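Local coordinates for probable enoyl-CoA hydratase/isomerase (Mycobacterium abscessus, PDB 3SWX), which probably acts on acyl-CoA thioesters as an enoyl-CoA hydratase or isomerase of the crotonase-like family, at residues R14-N25 against D51-E62. Residues are numbered along the deposited sequence; the frame is centred on the assembly and turned at random.
Sequences RRDGYVLVIGLN and DTDLRAAVLYGE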
ATOM      1  N   ARG B  14     -33.021  -6.854  -3.627  1.00 23.84           N
ATOM      2  CA  ARG B  14     -33.777  -5.941  -4.457  1.00 24.38           C
ATOM      3  C   ARG B  14     -32.901  -5.489  -5.599  1.00 24.08           C
ATOM      4  O   ARG B  14     -31.662  -5.608  -5.514  1.00 22.62           O
ATOM      5  CB  ARG B  14     -34.210  -4.707  -3.656  1.00 24.60           C
ATOM      6  CG  ARG B  14     -35.099  -4.990  -2.459  1.00 26.83           C
ATOM      7  CD  ARG B  14     -35.217  -3.772  -1.576  1.00 28.33           C
ATOM      8  NE  ARG B  14     -34.107  -3.667  -0.631  1.00 28.92           N
ATOM      9  CZ  ARG B  14     -33.827  -2.590   0.105  1.00 30.16           C
ATOM     10  NH1 ARG B  14     -34.546  -1.486   0.008  1.00 30.91           N
ATOM     11  NH2 ARG B  14     -32.803  -2.613   0.942  1.00 30.28           N
ATOM     12  N   ARG B  15     -33.549  -4.962  -6.642  1.00 24.05           N
ATOM     13  CA  ARG B  15     -32.878  -4.346  -7.793  1.00 24.79           C
ATOM     14  C   ARG B  15     -33.301  -2.906  -7.958  1.00 24.48           C
ATOM     15  O   ARG B  15     -34.486  -2.592  -7.905  1.00 25.03           O
ATOM     16  CB  ARG B  15     -33.275  -5.034  -9.086  1.00 26.06           C
ATOM     17  CG  ARG B  15     -32.671  -6.351  -9.334  1.00 28.20           C
ATOM     18  CD  ARG B  15     -32.807  -6.671 -10.805  1.00 31.85           C
ATOM     19  NE  ARG B  15     -32.331  -8.013 -11.102  1.00 33.46           N
ATOM     20  CZ  ARG B  15     -31.886  -8.410 -12.294  1.00 34.87           C
ATOM     21  NH1 ARG B  15     -31.826  -7.574 -13.333  1.00 35.79           N
ATOM     22  NH2 ARG B  15     -31.488  -9.656 -12.441  1.00 35.70           N
ATOM     23  N   ASP B  16     -32.325  -2.048  -8.189  1.00 24.09           N
ATOM     24  CA  ASP B  16     -32.538  -0.653  -8.481  1.00 24.19           C
ATOM     25  C   ASP B  16     -31.844  -0.411  -9.813  1.00 23.85           C
ATOM     26  O   ASP B  16     -30.659  -0.017  -9.874  1.00 22.55           O
ATOM     27  CB  ASP B  16     -31.939   0.189  -7.345  1.00 24.60           C
ATOM     28  CG  ASP B  16     -32.152   1.681  -7.521  1.00 25.60           C
ATOM     29  OD1 ASP B  16     -32.912   2.086  -8.421  1.00 24.97           O
ATOM     30  OD2 ASP B  16     -31.547   2.441  -6.724  1.00 26.56           O
ATOM     31  N   GLY B  17     -32.586  -0.702 -10.885  1.00 23.71           N
ATOM     32  CA  GLY B  17     -32.072  -0.616 -12.256  1.00 23.35           C
ATOM     33  C   GLY B  17     -30.927  -1.591 -12.488  1.00 22.86           C
ATOM     34  O   GLY B  17     -31.076  -2.789 -12.348  1.00 22.27           O
ATOM     35  N   TYR B  18     -29.759  -1.053 -12.809  1.00 22.75           N
ATOM     36  CA  TYR B  18     -28.556  -1.857 -13.027  1.00 22.72           C
ATOM     37  C   TYR B  18     -27.853  -2.285 -11.728  1.00 21.47           C
ATOM     38  O   TYR B  18     -26.836  -2.972 -11.766  1.00 21.06           O
ATOM     39  CB  TYR B  18     -27.550  -1.059 -13.852  1.00 23.33           C
ATOM     40  CG  TYR B  18     -27.993  -0.663 -15.240  1.00 24.99           C
ATOM     41  CD1 TYR B  18     -28.292  -1.613 -16.185  1.00 26.12           C
ATOM     42  CD2 TYR B  18     -28.061   0.675 -15.608  1.00 28.32           C
ATOM     43  CE1 TYR B  18     -28.670  -1.257 -17.481  1.00 29.57           C
ATOM     44  CE2 TYR B  18     -28.438   1.055 -16.906  1.00 29.84           C
ATOM     45  CZ  TYR B  18     -28.740   0.083 -17.835  1.00 29.68           C
ATOM     46  OH  TYR B  18     -29.113   0.449 -19.109  1.00 31.85           O
ATOM     47  N   VAL B  19     -28.374  -1.881 -10.575  1.00 21.17           N
ATOM     48  CA  VAL B  19     -27.690  -2.143  -9.319  1.00 19.81           C
ATOM     49  C   VAL B  19     -28.418  -3.212  -8.514  1.00 19.71           C
ATOM     50  O   VAL B  19     -29.616  -3.090  -8.279  1.00 20.51           O
ATOM     51  CB  VAL B  19     -27.569  -0.859  -8.473  1.00 19.48           C
ATOM     52  CG1 VAL B  19     -26.975  -1.171  -7.090  1.00 18.55           C
ATOM     53  CG2 VAL B  19     -26.730   0.173  -9.196  1.00 19.54           C
ATOM     54  N   LEU B  20     -27.688  -4.245  -8.091  1.00 19.08           N
ATOM     55  CA  LEU B  20     -28.211  -5.260  -7.175  1.00 19.70           C
ATOM     56  C   LEU B  20     -27.948  -4.857  -5.730  1.00 19.62           C
ATOM     57  O   LEU B  20     -26.837  -4.421  -5.391  1.00 19.47           O
ATOM     58  CB  LEU B  20     -27.534  -6.604  -7.420  1.00 19.80           C
ATOM     59  CG  LEU B  20     -28.187  -7.835  -6.781  1.00 19.95           C
ATOM     60  CD1 LEU B  20     -29.518  -8.100  -7.439  1.00 20.66           C
ATOM     61  CD2 LEU B  20     -27.272  -9.052  -6.977  1.00 21.13           C
ATOM     62  N   VAL B  21     -28.966  -4.978  -4.892  1.00 19.94           N
ATOM     63  CA  VAL B  21     -28.856  -4.625  -3.474  1.00 20.38           C
ATOM     64  C   VAL B  21     -29.163  -5.873  -2.639  1.00 20.72           C
ATOM     65  O   VAL B  21     -30.282  -6.372  -2.635  1.00 21.18           O
ATOM     66  CB  VAL B  21     -29.807  -3.445  -3.103  1.00 20.65           C
ATOM     67  CG1 VAL B  21     -29.633  -3.017  -1.653  1.00 20.73           C
ATOM     68  CG2 VAL B  21     -29.567  -2.234  -4.008  1.00 20.63           C
ATOM     69  N   ILE B  22     -28.149  -6.371  -1.936  1.00 20.61           N
ATOM     70  CA  ILE B  22     -28.264  -7.593  -1.162  1.00 20.45           C
ATOM     71  C   ILE B  22     -28.121  -7.249   0.287  1.00 20.35           C
ATOM     72  O   ILE B  22     -27.117  -6.629   0.689  1.00 19.10           O
ATOM     73  CB  ILE B  22     -27.134  -8.590  -1.493  1.00 20.95           C
ATOM     74  CG1 ILE B  22     -27.123  -8.928  -2.992  1.00 21.83           C
ATOM     75  CG2 ILE B  22     -27.247  -9.860  -0.607  1.00 18.67           C
ATOM     76  CD1 ILE B  22     -25.782  -9.571  -3.461  1.00 22.89           C
ATOM     77  N   GLY B  23     -29.117  -7.650   1.078  1.00 20.04           N
ATOM     78  CA  GLY B  23     -29.107  -7.404   2.512  1.00 20.26           C
ATOM     79  C   GLY B  23     -28.964  -8.703   3.290  1.00 20.51           C
ATOM     80  O   GLY B  23     -29.763  -9.624   3.111  1.00 20.00           O
ATOM     81  N   LEU B  24     -27.920  -8.802   4.112  1.00 20.14           N
ATOM     82  CA  LEU B  24     -27.838  -9.904   5.057  1.00 20.72           C
ATOM     83  C   LEU B  24     -29.072  -9.787   5.933  1.00 22.03           C
ATOM     84  O   LEU B  24     -29.375  -8.714   6.470  1.00 22.36           O
ATOM     85  CB  LEU B  24     -26.560  -9.855   5.898  1.00 20.29           C
ATOM     86  CG  LEU B  24     -25.202  -9.781   5.164  1.00 18.85           C
ATOM     87  CD1 LEU B  24     -24.068  -9.733   6.193  1.00 18.28           C
ATOM     88  CD2 LEU B  24     -25.015 -10.947   4.155  1.00 16.13           C
ATOM     89  N   ASN B  25     -29.809 -10.873   6.077  1.00 23.30           N
ATOM     90  CA  ASN B  25     -31.114 -10.766   6.724  1.00 24.90           C
ATOM     91  C   ASN B  25     -31.367 -11.837   7.788  1.00 26.41           C
ATOM     92  O   ASN B  25     -32.346 -12.567   7.708  1.00 28.06           O
ATOM     93  CB  ASN B  25     -32.232 -10.740   5.651  1.00 25.05           C
ATOM     94  CG  ASN B  25     -33.578 -10.323   6.228  1.00 26.04           C
ATOM     95  OD1 ASN B  25     -33.629  -9.628   7.239  1.00 28.06           O
ATOM     96  ND2 ASN B  25     -34.661 -10.760   5.607  1.00 24.78           N
ATOM     97  N   ASP B  51     -25.266 -12.326 -14.586  1.00 28.44           N
ATOM     98  CA  ASP B  51     -26.353 -11.491 -15.066  1.00 28.35           C
ATOM     99  C   ASP B  51     -25.853 -10.218 -15.758  1.00 28.01           C
ATOM    100  O   ASP B  51     -25.450  -9.248 -15.096  1.00 26.95           O
ATOM    101  CB  ASP B  51     -27.255 -11.101 -13.906  1.00 28.71           C
ATOM    102  CG  ASP B  51     -28.538 -10.457 -14.372  1.00 30.35           C
ATOM    103  OD1 ASP B  51     -29.555 -10.587 -13.668  1.00 33.39           O
ATOM    104  OD2 ASP B  51     -28.536  -9.851 -15.460  1.00 30.93           O
ATOM    105  N   THR B  52     -25.945 -10.182 -17.082  1.00 27.85           N
ATOM    106  CA  THR B  52     -25.401  -9.060 -17.844  1.00 27.95           C
ATOM    107  C   THR B  52     -26.222  -7.754 -17.705  1.00 27.94           C
ATOM    108  O   THR B  52     -25.779  -6.685 -18.156  1.00 28.06           O
ATOM    109  CB  THR B  52     -25.291  -9.421 -19.325  1.00 28.50           C
ATOM    110  OG1 THR B  52     -26.595  -9.695 -19.823  1.00 29.68           O
ATOM    111  CG2 THR B  52     -24.396 -10.661 -19.536  1.00 28.64           C
ATOM    112  N   ASP B  53     -27.408  -7.827 -17.100  1.00 27.48           N
ATOM    113  CA  ASP B  53     -28.190  -6.618 -16.833  1.00 27.34           C
ATOM    114  C   ASP B  53     -27.648  -5.852 -15.617  1.00 25.67           C
ATOM    115  O   ASP B  53     -28.025  -4.697 -15.398  1.00 25.70           O
ATOM    116  CB  ASP B  53     -29.659  -6.955 -16.557  1.00 28.44           C
ATOM    117  CG  ASP B  53     -30.429  -7.333 -17.802  1.00 31.50           C
ATOM    118  OD1 ASP B  53     -29.944  -7.091 -18.932  1.00 33.51           O
ATOM    119  OD2 ASP B  53     -31.546  -7.869 -17.637  1.00 35.17           O
ATOM    120  N   LEU B  54     -26.786  -6.480 -14.825  1.00 23.19           N
ATOM    121  CA  LEU B  54     -26.321  -5.870 -13.585  1.00 21.83           C
ATOM    122  C   LEU B  54     -24.907  -5.331 -13.745  1.00 20.48           C
ATOM    123  O   LEU B  54     -24.035  -6.003 -14.282  1.00 20.25           O
ATOM    124  CB  LEU B  54     -26.427  -6.863 -12.433  1.00 21.03           C
ATOM    125  CG  LEU B  54     -27.861  -7.341 -12.172  1.00 20.97           C
ATOM    126  CD1 LEU B  54     -27.893  -8.458 -11.107  1.00 16.83           C
ATOM    127  CD2 LEU B  54     -28.803  -6.171 -11.774  1.00 18.59           C
ATOM    128  N   ARG B  55     -24.700  -4.109 -13.269  1.00 19.49           N
ATOM    129  CA  ARG B  55     -23.441  -3.406 -13.451  1.00 18.93           C
ATOM    130  C   ARG B  55     -22.680  -3.134 -12.150  1.00 18.03           C
ATOM    131  O   ARG B  55     -21.519  -2.740 -12.204  1.00 18.10           O
ATOM    132  CB  ARG B  55     -23.717  -2.071 -14.155  1.00 19.21           C
ATOM    133  CG  ARG B  55     -24.353  -2.222 -15.537  1.00 20.20           C
ATOM    134  CD  ARG B  55     -24.569  -0.885 -16.224  1.00 19.52           C
ATOM    135  NE  ARG B  55     -25.000  -1.097 -17.609  1.00 19.65           N
ATOM    136  CZ  ARG B  55     -25.064  -0.146 -18.546  1.00 20.86           C
ATOM    137  NH1 ARG B  55     -24.729   1.106 -18.274  1.00 22.65           N
ATOM    138  NH2 ARG B  55     -25.439  -0.451 -19.776  1.00 21.19           N
ATOM    139  N   ALA B  56     -23.354  -3.303 -11.011  1.00 17.33           N
ATOM    140  CA  ALA B  56     -22.794  -3.058  -9.679  1.00 16.54           C
ATOM    141  C   ALA B  56     -23.642  -3.781  -8.639  1.00 16.46           C
ATOM    142  O   ALA B  56     -24.805  -4.079  -8.884  1.00 16.97           O
ATOM    143  CB  ALA B  56     -22.754  -1.586  -9.378  1.00 16.50           C
ATOM    144  N   ALA B  57     -23.054  -4.092  -7.496  1.00 15.99           N
ATOM    145  CA  ALA B  57     -23.785  -4.713  -6.408  1.00 16.58           C
ATOM    146  C   ALA B  57     -23.398  -4.058  -5.068  1.00 16.57           C
ATOM    147  O   ALA B  57     -22.227  -3.749  -4.831  1.00 16.73           O
ATOM    148  CB  ALA B  57     -23.547  -6.239  -6.360  1.00 15.87           C
ATOM    149  N   VAL B  58     -24.401  -3.912  -4.201  1.00 17.10           N
ATOM    150  CA  VAL B  58     -24.267  -3.308  -2.877  1.00 16.59           C
ATOM    151  C   VAL B  58     -24.641  -4.362  -1.849  1.00 17.35           C
ATOM    152  O   VAL B  58     -25.686  -4.979  -1.966  1.00 18.46           O
ATOM    153  CB  VAL B  58     -25.189  -2.097  -2.740  1.00 16.02           C
ATOM    154  CG1 VAL B  58     -25.245  -1.607  -1.309  1.00 15.78           C
ATOM    155  CG2 VAL B  58     -24.703  -0.980  -3.639  1.00 17.44           C
ATOM    156  N   LEU B  59     -23.765  -4.580  -0.863  1.00 16.86           N
ATOM    157  CA  LEU B  59     -23.985  -5.545   0.200  1.00 16.58           C
ATOM    158  C   LEU B  59     -23.957  -4.807   1.539  1.00 17.08           C
ATOM    159  O   LEU B  59     -23.030  -4.034   1.812  1.00 15.72           O
ATOM    160  CB  LEU B  59     -22.901  -6.630   0.173  1.00 16.33           C
ATOM    161  CG  LEU B  59     -22.919  -7.677   1.300  1.00 15.55           C
ATOM    162  CD1 LEU B  59     -24.220  -8.475   1.308  1.00 16.60           C
ATOM    163  CD2 LEU B  59     -21.717  -8.611   1.122  1.00 15.31           C
ATOM    164  N   TYR B  60     -25.007  -5.016   2.335  1.00 17.42           N
ATOM    165  CA  TYR B  60     -25.175  -4.376   3.644  1.00 18.30           C
ATOM    166  C   TYR B  60     -25.827  -5.425   4.542  1.00 18.81           C
ATOM    167  O   TYR B  60     -26.093  -6.552   4.097  1.00 18.34           O
ATOM    168  CB  TYR B  60     -26.048  -3.113   3.537  1.00 18.47           C
ATOM    169  CG  TYR B  60     -27.494  -3.438   3.295  1.00 20.45           C
ATOM    170  CD1 TYR B  60     -27.929  -3.855   2.035  1.00 21.49           C
ATOM    171  CD2 TYR B  60     -28.431  -3.367   4.335  1.00 22.59           C
ATOM    172  CE1 TYR B  60     -29.235  -4.190   1.822  1.00 22.91           C
ATOM    173  CE2 TYR B  60     -29.736  -3.689   4.125  1.00 22.66           C
ATOM    174  CZ  TYR B  60     -30.140  -4.100   2.865  1.00 23.84           C
ATOM    175  OH  TYR B  60     -31.451  -4.437   2.644  1.00 25.79           O
ATOM    176  N   GLY B  61     -26.060  -5.071   5.799  1.00 19.10           N
ATOM    177  CA  GLY B  61     -26.760  -5.950   6.733  1.00 19.87           C
ATOM    178  C   GLY B  61     -28.026  -5.310   7.288  1.00 20.63           C
ATOM    179  O   GLY B  61     -28.004  -4.142   7.612  1.00 19.50           O
ATOM    180  N   GLU B  62     -29.120  -6.075   7.395  1.00 22.04           N
ATOM    181  CA  GLU B  62     -30.354  -5.601   8.064  1.00 23.74           C
ATOM    182  C   GLU B  62     -30.176  -5.615   9.581  1.00 24.65           C
ATOM    183  O   GLU B  62     -29.358  -6.366  10.105  1.00 24.96           O
ATOM    184  CB  GLU B  62     -31.561  -6.474   7.683  1.00 24.98           C
ATOM    185  CG  GLU B  62     -32.065  -6.305   6.217  1.00 25.55           C
ATOM    186  CD  GLU B  62     -32.918  -5.050   6.028  1.00 27.21           C
ATOM    187  OE1 GLU B  62     -33.662  -4.702   6.968  1.00 29.98           O
ATOM    188  OE2 GLU B  62     -32.846  -4.407   4.952  1.00 25.27           O
TER
HETATM  189  O   HOH W   1     -31.937  -5.616  -0.416  1.00 15.48           O
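Leu-20, Ile-22 and Leu-24 of strand 19-24 pair with Ala-57, Leu-59 and Gly-61 of the parallel strand 56-61, the two arms of a beta-alpha-beta crossover through helix 35-50. Strand 19-24 donates and accepts by turns: Leu-20 N bonds to Ala-56 O, and Val-58 N to Leu-20 O. On the face turned to that helix, Leu-59 CD1 touches both Ile-22 CG2 (3.8 Å) and Leu-24 CD2 (3.9 Å), while small Ala-57 packs against Tyr-48. Beta-branched Val-19, Val-21 and Val-58 suit the extended backbone; on their face Val-19 also touches helix 193-205.

Tyr-60 takes the crowded rotamer between its backbone N and carbonyl carbon (chi1 72°), which swings its ring across onto Gly-23 of the neighbouring strand. Gly-23 CA sits over one face, 3.7 Å from the ring centroid, in a CH-pi contact; having no side chain, Gly-23 lets the ring lie directly against its CA. Beyond the ring, Tyr-60 OH donates to the anti lone pair of Glu-62 OE2 (2.7 Å) and accepts a bent bond from Arg-14 NH2 (2.8 Å). A water joins Arg-14 NE to Val-21 O, and Arg-12 forms a salt bridge with Glu-62.

The other end, where the strands begin, lies nearer solvent and relies more on flat and charged groups. Gly-17 helps form a tight type II' turn, and the Arg-55 guanidinium lies flat on the Tyr-18 ring, planes 10° apart, its CZ 3.9 Å from the centroid: a cation-pi stack. Ala-205 O and Phe-262 O hold its NH1 and NH2. Nearby, Arg-15 NH2 meets Asp-51 OD1 in a salt bridge whose modelled length, 2.5 Å, is doubtfully short, with Leu-54 CD2 over one guanidinium face.

The chemistry thus divides: apolar side chains and regular backbone bonds secure the crotonase-fold sheet within, whereas arginines paired with carboxylates and tyrosines lie at the two ends of the strand pair, and the carboxylate of Glu-62, close to two arginines, is probably kept ionised.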